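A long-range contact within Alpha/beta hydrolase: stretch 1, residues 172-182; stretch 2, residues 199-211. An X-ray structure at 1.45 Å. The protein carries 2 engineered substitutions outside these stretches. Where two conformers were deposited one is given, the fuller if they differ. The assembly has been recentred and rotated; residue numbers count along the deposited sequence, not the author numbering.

Stretch 1, residues 172-182: SRLGLVGNSVG
Stretch 2 (199-211) PKIRYNVMLWPVT

Two parallel strands, 174-179 and 203-207, lie side by side with their axes 4.7 Å apart at closest approach and only 4° between their directions. The register pairs Leu176 with Asn204, Val177 with Val205, Gly178 with Met206 and Asn179 with Leu207, at CA-CA distances of 4.7, 4.7, 5.6 and 4.4 Å. Together the stretches bury 863 Å².

In the backbone ladder, Leu176, Gly178 and Ser180 use both N and O across the gap; Leu174 uses its O alone. Arg202 N donates to Leu174 O (2.8 Å); Leu176 N donates to Tyr203 O (2.9 Å), while Leu176 O receives Val205 N (2.8 Å). Gly178 N reaches Val205 O at 3.1 Å, and Leu207 N reaches Gly178 O at 2.9 Å. Past the strand ends the ladder continues: Ser180 N to Leu207 O (2.8 Å), then Val210 N to Ser180 O (3.1 Å). Short CA-H...O contacts fill the spaces between rungs, such as Val177 CA to Val205 O at 3.3 Å.

The strand residues are extended, for example -130/125 at Leu176 and -94/114 at Leu207, with Gly178 at -171/156. Ser180 breaks the run with positive phi (70/-121), just before a helix begins at Val181; Trp208, one residue before the register partner Pro209, also has positive phi (39/61), so both chains bend and still stay bonded.

On one face, Val177 and Val205, both chi1 t, pack flank to flank, CG2 of Val177 lying 4.0 Å from CB of Val205. Branched at CB, they give short, broad bumps close to the backbone. Val177 CG1 also meets Leu207 CD1 at 4.4 Å. Asn179 (chi1 p) follows on this face, its CB 4.1 Å from Leu207 CB; its amide is satisfied elsewhere in the structure. Gly175 has little room here: an ideal CB would lie a tight 3.2 Å from Tyr203 O.

The opposite face carries Leu176 (m, t), whose CG sits 3.9 Å from Ile201 CG2. Ile201 (m, m) starts sideways, but its end swings nearer, and its CD1 meets CD2 of Leu174 (t, p) at 4.3 Å. Asn204 (m) leans across until OD1 is 3.4 Å from Leu176 CB; that oxygen is buried without a polar partner. Gly178 leaves a hollow on this face, where a CB would clash with Gly182 O at 2.2 Å: the first helical turn already occupies the space.

At the far end, Trp208 (p, chi2 96°) leaves its backbone sideways, but the end of its side chain comes nearer to the first stretch. Ser180 OG (chi1 m) lies at the ring edge, 3.1 Å from Trp208 CD1, and Asn179 CB approaches obliquely, 3.5 Å from Trp208 NE1. Beyond the bend, Val210 (t) points toward the first stretch, its CG2 3.9 Å from CG1 of Val181 (m).

The near end is wetter. Arg173 (m, t, m) lays its CG over one face of the guanidinium of Arg202 (m, m, t), 3.7 Å from Arg202 NH2, an aliphatic stem against a flat charged group. One water donates to Ser172 O (2.8 Å) and Lys200 O (2.9 Å) and accepts from Leu174 N (3.0 Å); a second links Ser172 O (3.0 Å) to Arg202 NH2 (3.1 Å).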

# COMPACT_ATOMS: atom_id res chain seq x y z
N SER A 172 -13.82 -21.90 8.61
CA SER A 172 -13.33 -22.26 7.29
C SER A 172 -12.87 -21.06 6.48
O SER A 172 -12.25 -21.25 5.43
CB SER A 172 -14.42 -23.01 6.50
OG SER A 172 -15.40 -22.15 5.95
N ARG A 173 -13.15 -19.84 6.94
CA ARG A 173 -12.72 -18.60 6.28
C ARG A 173 -11.84 -17.87 7.29
O ARG A 173 -12.31 -16.98 8.02
CB ARG A 173 -13.90 -17.79 5.88
CG ARG A 173 -14.75 -18.47 4.82
CD ARG A 173 -15.80 -17.55 4.28
NE ARG A 173 -16.90 -17.35 5.21
CZ ARG A 173 -17.53 -16.19 5.43
NH1 ARG A 173 -17.17 -15.07 4.83
NH2 ARG A 173 -18.54 -16.15 6.27
N LEU A 174 -10.56 -18.22 7.30
CA LEU A 174 -9.65 -17.89 8.40
C LEU A 174 -8.36 -17.29 7.86
O LEU A 174 -7.65 -17.90 7.06
CB LEU A 174 -9.33 -19.15 9.21
CG LEU A 174 -8.55 -18.94 10.50
CD1 LEU A 174 -9.26 -18.00 11.44
CD2 LEU A 174 -8.35 -20.30 11.18
N GLY A 175 -8.04 -16.10 8.34
CA GLY A 175 -6.79 -15.44 8.02
C GLY A 175 -5.82 -15.46 9.20
O GLY A 175 -6.17 -15.83 10.32
N LEU A 176 -4.60 -15.02 8.93
CA LEU A 176 -3.55 -14.88 9.93
C LEU A 176 -2.96 -13.49 9.80
O LEU A 176 -2.50 -13.12 8.71
CB LEU A 176 -2.45 -15.92 9.71
CG LEU A 176 -2.84 -17.40 9.73
CD1 LEU A 176 -1.64 -18.28 9.41
CD2 LEU A 176 -3.44 -17.81 11.06
N VAL A 177 -2.96 -12.73 10.89
CA VAL A 177 -2.50 -11.34 10.88
C VAL A 177 -1.60 -11.11 12.09
O VAL A 177 -1.88 -11.58 13.19
CB VAL A 177 -3.69 -10.37 10.93
CG1 VAL A 177 -3.21 -8.92 10.96
CG2 VAL A 177 -4.64 -10.59 9.75
N GLY A 178 -0.52 -10.35 11.90
CA GLY A 178 0.32 -10.00 13.03
C GLY A 178 1.35 -8.96 12.64
O GLY A 178 1.75 -8.86 11.48
N ASN A 179 1.80 -8.22 13.66
CA ASN A 179 2.81 -7.18 13.48
C ASN A 179 4.13 -7.59 14.10
O ASN A 179 4.16 -8.12 15.22
CB ASN A 179 2.37 -5.84 14.12
CG ASN A 179 2.06 -5.95 15.60
OD1 ASN A 179 1.20 -6.74 16.01
ND2 ASN A 179 2.71 -5.13 16.41
N SER A 180 5.22 -7.38 13.36
CA SER A 180 6.58 -7.52 13.91
C SER A 180 6.87 -9.00 14.18
O SER A 180 6.80 -9.81 13.25
CB SER A 180 6.74 -6.61 15.12
OG SER A 180 6.23 -5.32 14.84
N VAL A 181 7.18 -9.38 15.42
CA VAL A 181 7.30 -10.81 15.72
C VAL A 181 5.95 -11.50 15.54
O VAL A 181 5.91 -12.72 15.33
CB VAL A 181 7.92 -11.16 17.08
CG1 VAL A 181 9.34 -10.62 17.20
CG2 VAL A 181 7.03 -10.75 18.25
N GLY A 182 4.85 -10.75 15.62
CA GLY A 182 3.56 -11.31 15.28
C GLY A 182 3.45 -11.65 13.81
O GLY A 182 2.78 -12.62 13.44
N PRO A 199 -4.98 -26.26 9.47
CA PRO A 199 -6.17 -25.88 8.72
C PRO A 199 -5.91 -24.98 7.52
O PRO A 199 -4.82 -24.40 7.41
CB PRO A 199 -6.98 -25.10 9.77
CG PRO A 199 -5.97 -24.48 10.60
CD PRO A 199 -4.84 -25.48 10.71
N LYS A 200 -6.90 -24.88 6.63
CA LYS A 200 -6.83 -24.00 5.47
C LYS A 200 -6.81 -22.55 5.91
O LYS A 200 -7.56 -22.15 6.80
CB LYS A 200 -8.05 -24.22 4.57
CG LYS A 200 -8.06 -25.49 3.73
CD LYS A 200 -6.65 -25.95 3.40
CE LYS A 200 -6.31 -27.25 4.13
NZ LYS A 200 -5.00 -27.82 3.69
N ILE A 201 -5.96 -21.75 5.26
CA ILE A 201 -5.79 -20.34 5.57
C ILE A 201 -6.09 -19.54 4.30
O ILE A 201 -5.45 -19.77 3.26
CB ILE A 201 -4.36 -20.04 6.07
CG1 ILE A 201 -4.05 -20.81 7.35
CG2 ILE A 201 -4.13 -18.54 6.25
CD1 ILE A 201 -4.94 -20.53 8.51
N ARG A 202 -7.00 -18.58 4.40
CA ARG A 202 -7.37 -17.76 3.26
C ARG A 202 -6.31 -16.72 2.93
O ARG A 202 -6.08 -16.41 1.75
CB ARG A 202 -8.67 -17.00 3.55
CG ARG A 202 -9.94 -17.83 3.38
CD ARG A 202 -10.18 -18.17 1.91
NE ARG A 202 -11.50 -18.77 1.70
CZ ARG A 202 -12.61 -18.07 1.49
NH1 ARG A 202 -12.59 -16.75 1.47
NH2 ARG A 202 -13.76 -18.70 1.31
N TYR A 203 -5.70 -16.11 3.94
CA TYR A 203 -4.86 -14.94 3.69
C TYR A 203 -3.99 -14.68 4.90
O TYR A 203 -4.44 -14.83 6.03
CB TYR A 203 -5.72 -13.71 3.42
CG TYR A 203 -5.08 -12.61 2.60
CD1 TYR A 203 -4.65 -12.87 1.32
CD2 TYR A 203 -4.97 -11.31 3.09
CE1 TYR A 203 -4.07 -11.86 0.55
CE2 TYR A 203 -4.41 -10.31 2.33
CZ TYR A 203 -3.95 -10.59 1.06
OH TYR A 203 -3.43 -9.57 0.29
N ASN A 204 -2.76 -14.26 4.64
CA ASN A 204 -1.83 -13.80 5.66
C ASN A 204 -1.60 -12.30 5.48
O ASN A 204 -1.40 -11.84 4.36
CB ASN A 204 -0.47 -14.45 5.48
CG ASN A 204 -0.46 -15.91 5.75
OD1 ASN A 204 -1.25 -16.43 6.54
ND2 ASN A 204 0.48 -16.61 5.13
N VAL A 205 -1.56 -11.57 6.58
CA VAL A 205 -1.12 -10.18 6.58
C VAL A 205 0.04 -10.08 7.57
O VAL A 205 -0.15 -10.21 8.78
CB VAL A 205 -2.22 -9.18 6.93
CG1 VAL A 205 -1.65 -7.78 6.86
CG2 VAL A 205 -3.41 -9.31 5.99
N MET A 206 1.23 -9.86 7.05
CA MET A 206 2.45 -9.72 7.84
C MET A 206 2.80 -8.24 7.87
O MET A 206 3.25 -7.68 6.87
CB MET A 206 3.58 -10.56 7.23
CG MET A 206 3.32 -12.06 7.21
SD MET A 206 4.54 -13.14 6.26
CE MET A 206 6.04 -12.88 7.25
N LEU A 207 2.57 -7.61 9.02
CA LEU A 207 2.76 -6.17 9.18
C LEU A 207 4.16 -5.96 9.74
O LEU A 207 4.47 -6.37 10.86
CB LEU A 207 1.71 -5.58 10.12
CG LEU A 207 0.26 -5.73 9.64
CD1 LEU A 207 -0.68 -5.30 10.75
CD2 LEU A 207 0.01 -4.94 8.39
N TRP A 208 5.01 -5.32 8.93
CA TRP A 208 6.41 -5.02 9.25
C TRP A 208 7.06 -6.18 10.02
O TRP A 208 7.52 -6.01 11.16
CB TRP A 208 6.56 -3.67 9.97
CG TRP A 208 5.53 -3.38 11.01
CD1 TRP A 208 5.68 -3.60 12.34
CD2 TRP A 208 4.20 -2.86 10.83
NE1 TRP A 208 4.52 -3.28 13.01
CE2 TRP A 208 3.61 -2.80 12.10
CE3 TRP A 208 3.45 -2.46 9.72
CZ2 TRP A 208 2.30 -2.36 12.29
CZ3 TRP A 208 2.15 -2.02 9.93
CH2 TRP A 208 1.60 -1.97 11.20
N PRO A 209 7.15 -7.36 9.41
CA PRO A 209 7.51 -8.58 10.13
C PRO A 209 9.00 -8.74 10.36
O PRO A 209 9.85 -8.23 9.61
CB PRO A 209 7.04 -9.69 9.17
CG PRO A 209 7.23 -9.07 7.79
CD PRO A 209 6.74 -7.64 8.01
N VAL A 210 9.31 -9.51 11.40
CA VAL A 210 10.62 -10.13 11.60
C VAL A 210 10.66 -11.42 10.78
O VAL A 210 9.76 -12.26 10.91
CB VAL A 210 10.84 -10.46 13.08
CG1 VAL A 210 12.11 -11.29 13.26
CG2 VAL A 210 10.86 -9.20 13.95
N THR A 211 11.69 -11.60 9.95
CA THR A 211 11.79 -12.83 9.16
C THR A 211 13.12 -13.56 9.30
O THR A 211 13.22 -14.68 8.78
CB THR A 211 11.48 -12.60 7.67
OG1 THR A 211 12.57 -11.86 7.12
CG2 THR A 211 10.16 -11.88 7.46
O HOH W 1 -9.60 -20.51 5.59
O HOH W 2 -13.21 -21.46 2.62